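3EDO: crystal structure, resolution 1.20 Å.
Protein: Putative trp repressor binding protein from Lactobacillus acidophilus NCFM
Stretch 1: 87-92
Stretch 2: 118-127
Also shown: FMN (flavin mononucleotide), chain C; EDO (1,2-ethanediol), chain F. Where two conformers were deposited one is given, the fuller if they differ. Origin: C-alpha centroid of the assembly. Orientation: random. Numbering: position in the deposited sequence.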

ATOM      1  N   TRP A  87      -9.073   1.163  -5.832  1.00  7.45           N
ATOM      2  CA  TRP A  87     -10.108   2.221  -5.912  1.00  7.27           C
ATOM      3  C   TRP A  87     -10.111   2.774  -7.335  1.00  7.20           C
ATOM      4  O   TRP A  87      -9.303   3.642  -7.711  1.00  7.79           O
ATOM      5  CB  TRP A  87      -9.819   3.342  -4.912  1.00  8.20           C
ATOM      6  CG  TRP A  87     -10.215   3.054  -3.503  1.00  7.98           C
ATOM      7  CD1 TRP A  87     -10.756   1.911  -3.016  1.00  8.39           C
ATOM      8  CD2 TRP A  87     -10.121   3.963  -2.389  1.00  8.23           C
ATOM      9  NE1 TRP A  87     -11.011   2.036  -1.667  1.00  9.09           N
ATOM     10  CE2 TRP A  87     -10.656   3.303  -1.266  1.00  8.64           C
ATOM     11  CE3 TRP A  87      -9.701   5.290  -2.256  1.00  9.14           C
ATOM     12  CZ2 TRP A  87     -10.748   3.918  -0.007  1.00 10.20           C
ATOM     13  CZ3 TRP A  87      -9.790   5.899  -1.021  1.00  9.46           C
ATOM     14  CH2 TRP A  87     -10.292   5.204   0.089  1.00 10.01           C
ATOM     15  N   SER A  88     -10.995   2.239  -8.167  1.00  7.89           N
ATOM     16  CA  SER A  88     -11.155   2.670  -9.547  1.00  8.02           C
ATOM     17  C   SER A  88      -9.834   2.718 -10.279  1.00  7.66           C
ATOM     18  O   SER A  88      -9.530   3.660 -11.004  1.00  9.09           O
ATOM     19  CB  SER A  88     -11.910   3.979  -9.630  1.00  9.03           C
ATOM     20  OG  SER A  88     -13.225   3.845  -9.075  1.00  9.91           O
ATOM     21  N   GLY A  89      -9.017   1.688 -10.151  1.00  7.61           N
ATOM     22  CA  GLY A  89      -7.764   1.625 -10.870  1.00  7.51           C
ATOM     23  C   GLY A  89      -6.616   2.398 -10.280  1.00  7.86           C
ATOM     24  O   GLY A  89      -5.581   2.496 -10.915  1.00  8.36           O
ATOM     25  N   TYR A  90      -6.758   2.896  -9.062  1.00  7.85           N
ATOM     26  CA  TYR A  90      -5.661   3.496  -8.305  1.00  7.98           C
ATOM     27  C   TYR A  90      -5.554   2.787  -6.958  1.00  7.98           C
ATOM     28  O   TYR A  90      -6.525   2.241  -6.448  1.00  8.23           O
ATOM     29  CB  TYR A  90      -5.966   4.976  -8.056  1.00  8.88           C
ATOM     30  CG  TYR A  90      -5.783   5.883  -9.242  1.00  9.32           C
ATOM     31  CD1 TYR A  90      -6.797   6.048 -10.174  1.00  9.88           C
ATOM     32  CD2 TYR A  90      -4.609   6.611  -9.424  1.00 10.48           C
ATOM     33  CE1 TYR A  90      -6.635   6.930 -11.254  1.00 11.72           C
ATOM     34  CE2 TYR A  90      -4.454   7.481 -10.508  1.00 10.61           C
ATOM     35  CZ  TYR A  90      -5.462   7.627 -11.413  1.00 11.77           C
ATOM     36  OH  TYR A  90      -5.289   8.471 -12.480  1.00 13.76           O
ATOM     37  N   PRO A  91      -4.386   2.870  -6.316  1.00  7.67           N
ATOM     38  CA  PRO A  91      -4.365   2.568  -4.906  1.00  7.81           C
ATOM     39  C   PRO A  91      -5.188   3.600  -4.153  1.00  7.84           C
ATOM     40  O   PRO A  91      -5.485   4.676  -4.671  1.00  8.62           O
ATOM     41  CB  PRO A  91      -2.869   2.659  -4.512  1.00  7.92           C
ATOM     42  CG  PRO A  91      -2.134   2.736  -5.828  1.00  8.67           C
ATOM     43  CD  PRO A  91      -3.102   3.399  -6.788  1.00  8.20           C
ATOM     44  N   ALA A  92      -5.573   3.279  -2.918  1.00  8.08           N
ATOM     45  CA  ALA A  92      -6.284   4.243  -2.118  1.00  8.68           C
ATOM     46  C   ALA A  92      -5.402   5.476  -1.880  1.00  8.73           C
ATOM     47  O   ALA A  92      -4.174   5.350  -1.747  1.00  9.16           O
ATOM     48  CB  ALA A  92      -6.700   3.625  -0.787  1.00  9.64           C
TER
HETATM   49  N1  FMN C 200     -12.841  -3.256  -6.797  1.00  8.93           N
HETATM   50  C2  FMN C 200     -12.398  -3.565  -8.027  1.00  8.79           C
HETATM   51  O2  FMN C 200     -12.248  -4.743  -8.384  1.00 10.09           O
HETATM   52  N3  FMN C 200     -12.108  -2.566  -8.916  1.00  9.34           N
HETATM   53  C4  FMN C 200     -12.299  -1.231  -8.637  1.00  9.01           C
HETATM   54  O4  FMN C 200     -11.906  -0.390  -9.478  1.00 11.18           O
HETATM   55  C4A FMN C 200     -12.797  -0.915  -7.374  1.00  8.28           C
HETATM   56  N5  FMN C 200     -13.047   0.403  -7.016  1.00  8.64           N
HETATM   57  C5A FMN C 200     -13.430   0.666  -5.709  1.00  8.78           C
HETATM   58  C6  FMN C 200     -13.607   2.000  -5.327  1.00  8.16           C
HETATM   59  C7  FMN C 200     -13.993   2.320  -4.026  1.00  8.62           C
HETATM   60  C7M FMN C 200     -14.010   3.751  -3.585  1.00  9.84           C
HETATM   61  C8  FMN C 200     -14.251   1.290  -3.113  1.00  8.94           C
HETATM   62  C8M FMN C 200     -14.624   1.565  -1.670  1.00 10.10           C
HETATM   63  C9  FMN C 200     -14.041  -0.037  -3.469  1.00  8.79           C
HETATM   64  C9A FMN C 200     -13.646  -0.370  -4.783  1.00  8.40           C
HETATM   65  N10 FMN C 200     -13.454  -1.691  -5.184  1.00  8.59           N
HETATM   66  C10 FMN C 200     -13.032  -1.951  -6.458  1.00  8.72           C
HETATM   67  C1' FMN C 200     -13.594  -2.810  -4.200  1.00  9.01           C
HETATM   68  C2' FMN C 200     -12.331  -2.925  -3.339  1.00  9.09           C
HETATM   69  O2' FMN C 200     -11.138  -2.931  -4.106  1.00  8.78           O
HETATM   70  C3' FMN C 200     -12.400  -4.221  -2.523  1.00  8.84           C
HETATM   71  O3' FMN C 200     -13.648  -4.268  -1.828  1.00 10.24           O
HETATM   72  C4' FMN C 200     -11.227  -4.320  -1.539  1.00  9.24           C
HETATM   73  O4' FMN C 200     -10.975  -5.671  -1.224  1.00  9.95           O
HETATM   74  C5' FMN C 200     -11.530  -3.579  -0.268  1.00  9.96           C
HETATM   75  O5' FMN C 200     -10.358  -3.534   0.555  1.00  8.82           O
HETATM   76  P   FMN C 200     -10.489  -2.886   1.991  1.00 10.15           P
HETATM   77  O1P FMN C 200     -11.584  -3.637   2.720  1.00 11.01           O
HETATM   78  O2P FMN C 200     -10.793  -1.404   1.878  1.00 10.25           O
HETATM   79  O3P FMN C 200      -9.129  -3.167   2.623  1.00 10.49           O
HETATM   80  C1  EDO F 203     -12.325   6.123  -6.609  1.00 13.57           C
HETATM   81  O1  EDO F 203     -13.488   5.313  -6.838  1.00 12.39           O
HETATM   82  C2  EDO F 203     -12.334   7.453  -7.335  1.00 12.31           C
HETATM   83  O2  EDO F 203     -12.337   7.275  -8.801  1.00 12.75           O
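Stretch 2 (118-127) TNHKAYVSHF

Stretch 1 folds back on itself in a type I' β turn from W87 to Y90, closed by two backbone hydrogen bonds, W87 N to Y90 O at 2.8 Å and Y90 N to W87 O at 3.0 Å. S88 and G89 occupy its corner, both with positive phi (50/46° and 81/10°); beyond it the chain is extended through Y90 and P91. Stretch 2 starts with T118 in an extended conformation (-129/159°), passes through N119 with positive phi (67/31°), and enters a helix at H120 that continues beyond F127. N119 holds the N-cap position, but its side chain makes no capping bond. Its carbonyl opens the helical ladder, with Y123 N bonded to N119 O at 3.2 Å.

The helix runs past the turn in the same order as the sequence of stretch 1: N119 lies near S88 and G89, Y123 and H126 near G89 to P91, and F127 near P91. The nearest CA atoms across the stretches are those of G89 and Y123, 4.5 Å apart. G89 CA also packs 3.6 Å from N119 O. This proximity depends on glycine: an ideal CB on G89 would lie 3.0 Å from A122 CB, a clash, and at these backbone angles it would also be jammed against the carbonyl O of S88.

The carbonyl of G89 is directed at the helix, where G89 O lies 3.0 Å from A122 C and 3.3 Å from Y123 CA, the latter a CA-H...O contact. Although Y123 N is only 3.1 Å from G89 O, the angle is too poor for a hydrogen bond, and that amide is already bonded to N119 O. The hydrogen bond across the stretches comes from the side chain of H126, with ND1 donating to G89 O at 2.7 Å and an angle of 160°. The carbonyl oxygen lies at the edge of the imidazole, near its plane, which leaves the ring face free to stack.

That face is covered by Y90. Its CA-to-CB bond points away from the helix, yet the end of the side chain comes nearer, and the two rings form an offset stack with centroids 3.7 Å apart and planes at 5°; Y90 CZ approaches H126 CE1 to 3.4 Å. P91 packs against Y123 and F127. Its CG sits over one face of the Y123 ring in a CH-π contact, 4.1 Å from the centroid, while P91 CB is 3.6 Å from Y123 CE2. The same CG lies at the edge of the F127 ring, 4.0 Å from F127 CB.

At the start of the helix, FMN bridges the stretches. S88 N donates to FMN N5 at 3.0 Å, and N119 ND2 donates to FMN O4 at 2.8 Å. T118 binds the flavin mainly through its backbone, with T118 N to FMN O2 and FMN N3 to T118 O both at 3.0 Å. W87 places its ring against the flavin, W87 CD1 lying 3.4 Å from FMN C7.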

ATOM      1  N   THR A 118     -11.330  -6.161 -10.819  1.00  9.93           N
ATOM      2  CA  THR A 118     -11.267  -5.327 -11.996  1.00  9.85           C
ATOM      3  C   THR A 118     -10.289  -4.144 -11.815  1.00  8.65           C
ATOM      4  O   THR A 118      -9.951  -3.732 -10.687  1.00  9.01           O
ATOM      5  CB  THR A 118     -12.645  -4.779 -12.390  1.00 10.44           C
ATOM      6  OG1 THR A 118     -13.074  -3.843 -11.407  1.00 12.39           O
ATOM      7  CG2 THR A 118     -13.674  -5.892 -12.563  1.00 12.94           C
ATOM      8  N   ASN A 119      -9.847  -3.609 -12.945  1.00  8.64           N
ATOM      9  CA  ASN A 119      -8.996  -2.413 -12.988  1.00  8.81           C
ATOM     10  C   ASN A 119      -7.602  -2.653 -12.410  1.00  8.50           C
ATOM     11  O   ASN A 119      -6.945  -1.725 -11.935  1.00  8.68           O
ATOM     12  CB  ASN A 119      -9.677  -1.197 -12.366  1.00  9.34           C
ATOM     13  CG  ASN A 119     -10.990  -0.881 -13.062  1.00  9.31           C
ATOM     14  OD1 ASN A 119     -11.061  -0.889 -14.311  1.00 11.07           O
ATOM     15  ND2 ASN A 119     -12.023  -0.618 -12.295  1.00 10.03           N
ATOM     16  N   HIS A 120      -7.121  -3.875 -12.546  1.00  8.55           N
ATOM     17  CA  HIS A 120      -5.824  -4.241 -11.982  1.00  8.55           C
ATOM     18  C   HIS A 120      -4.648  -3.609 -12.730  1.00  9.74           C
ATOM     19  O   HIS A 120      -3.707  -3.167 -12.092  1.00  9.46           O
ATOM     20  CB  HIS A 120      -5.646  -5.753 -11.970  1.00  8.85           C
ATOM     21  CG  HIS A 120      -6.601  -6.490 -11.091  1.00  9.13           C
ATOM     22  ND1 HIS A 120      -6.635  -7.865 -11.048  1.00 10.55           N
ATOM     23  CD2 HIS A 120      -7.541  -6.065 -10.210  1.00  8.88           C
ATOM     24  CE1 HIS A 120      -7.566  -8.246 -10.191  1.00 10.30           C
ATOM     25  NE2 HIS A 120      -8.119  -7.177  -9.642  1.00 10.30           N
ATOM     26  N   LYS A 121      -4.686  -3.590 -14.057  1.00 10.09           N
ATOM     27  CA  LYS A 121      -3.596  -3.029 -14.854  0.50 11.09           C
ATOM     28  C   LYS A 121      -3.379  -1.567 -14.507  1.00  9.91           C
ATOM     29  O   LYS A 121      -2.254  -1.072 -14.377  1.00 10.20           O
ATOM     30  CB  LYS A 121      -3.897  -3.135 -16.354  0.50 11.53           C
ATOM     31  CG  LYS A 121      -3.972  -4.550 -16.900  0.50 13.16           C
ATOM     32  CD  LYS A 121      -4.414  -4.607 -18.362  0.50 14.13           C
ATOM     33  CE  LYS A 121      -4.295  -6.027 -18.875  0.50 15.70           C
ATOM     34  N   ALA A 122      -4.472  -0.837 -14.363  1.00  9.02           N
ATOM     35  CA  ALA A 122      -4.409   0.559 -13.960  1.00  8.93           C
ATOM     36  C   ALA A 122      -3.821   0.703 -12.565  1.00  8.39           C
ATOM     37  O   ALA A 122      -3.023   1.599 -12.335  1.00  8.37           O
ATOM     38  CB  ALA A 122      -5.792   1.183 -14.046  1.00 10.10           C
ATOM     39  N   TYR A 123      -4.214  -0.161 -11.628  1.00  7.75           N
ATOM     40  CA  TYR A 123      -3.627  -0.102 -10.292  1.00  8.00           C
ATOM     41  C   TYR A 123      -2.117  -0.212 -10.391  1.00  8.21           C
ATOM     42  O   TYR A 123      -1.393   0.544  -9.745  1.00  8.26           O
ATOM     43  CB  TYR A 123      -4.201  -1.188  -9.373  1.00  7.59           C
ATOM     44  CG  TYR A 123      -3.591  -1.168  -7.982  1.00  7.50           C
ATOM     45  CD1 TYR A 123      -2.327  -1.692  -7.765  1.00  7.87           C
ATOM     46  CD2 TYR A 123      -4.254  -0.657  -6.888  1.00  7.40           C
ATOM     47  CE1 TYR A 123      -1.743  -1.644  -6.493  1.00  7.91           C
ATOM     48  CE2 TYR A 123      -3.684  -0.648  -5.632  1.00  8.00           C
ATOM     49  CZ  TYR A 123      -2.422  -1.133  -5.456  1.00  7.99           C
ATOM     50  OH  TYR A 123      -1.873  -1.075  -4.190  1.00  9.16           O
ATOM     51  N   VAL A 124      -1.644  -1.200 -11.140  1.00  7.80           N
ATOM     52  CA  VAL A 124      -0.208  -1.413 -11.269  1.00  8.48           C
ATOM     53  C   VAL A 124       0.484  -0.173 -11.812  1.00  8.83           C
ATOM     54  O   VAL A 124       1.508   0.281 -11.274  1.00  9.02           O
ATOM     55  CB  VAL A 124       0.100  -2.656 -12.146  1.00  9.05           C
ATOM     56  CG1 VAL A 124       1.615  -2.774 -12.414  1.00 10.82           C
ATOM     57  CG2 VAL A 124      -0.472  -3.928 -11.512  1.00  9.76           C
ATOM     58  N   SER A 125      -0.045   0.364 -12.893  1.00  8.69           N
ATOM     59  CA  SER A 125       0.625   1.503 -13.499  0.50 10.18           C
ATOM     60  C   SER A 125       0.585   2.732 -12.581  1.00  9.22           C
ATOM     61  O   SER A 125       1.599   3.436 -12.469  1.00 10.08           O
ATOM     62  CB  SER A 125       0.076   1.796 -14.892  0.50 11.17           C
ATOM     63  OG  SER A 125      -1.189   2.375 -14.834  0.50 16.86           O
ATOM     64  N   HIS A 126      -0.534   2.971 -11.907  1.00  8.76           N
ATOM     65  CA  HIS A 126      -0.649   4.106 -11.025  1.00  8.44           C
ATOM     66  C   HIS A 126       0.198   3.946  -9.766  1.00  9.01           C
ATOM     67  O   HIS A 126       0.796   4.920  -9.307  1.00  9.69           O
ATOM     68  CB  HIS A 126      -2.102   4.424 -10.730  1.00  8.44           C
ATOM     69  CG  HIS A 126      -2.857   4.833 -11.951  1.00  8.87           C
ATOM     70  ND1 HIS A 126      -4.162   4.468 -12.172  1.00  9.53           N
ATOM     71  CD2 HIS A 126      -2.507   5.654 -12.975  1.00 10.11           C
ATOM     72  CE1 HIS A 126      -4.557   4.982 -13.329  1.00  8.95           C
ATOM     73  NE2 HIS A 126      -3.581   5.723 -13.831  1.00 11.17           N
ATOM     74  N   PHE A 127       0.246   2.730  -9.208  1.00  8.45           N
ATOM     75  CA  PHE A 127       1.133   2.506  -8.072  1.00  8.39           C
ATOM     76  C   PHE A 127       2.574   2.842  -8.439  1.00  8.93           C
ATOM     77  O   PHE A 127       3.299   3.532  -7.696  1.00  8.97           O
ATOM     78  CB  PHE A 127       1.055   1.055  -7.561  1.00  8.23           C
ATOM     79  CG  PHE A 127       1.960   0.829  -6.369  1.00  7.65           C
ATOM     80  CD1 PHE A 127       1.540   1.103  -5.079  1.00  8.61           C
ATOM     81  CD2 PHE A 127       3.261   0.413  -6.550  1.00  8.33           C
ATOM     82  CE1 PHE A 127       2.376   1.007  -4.008  1.00  8.90           C
ATOM     83  CE2 PHE A 127       4.138   0.307  -5.464  1.00  9.13           C
ATOM     84  CZ  PHE A 127       3.678   0.607  -4.199  1.00  9.05           C
TER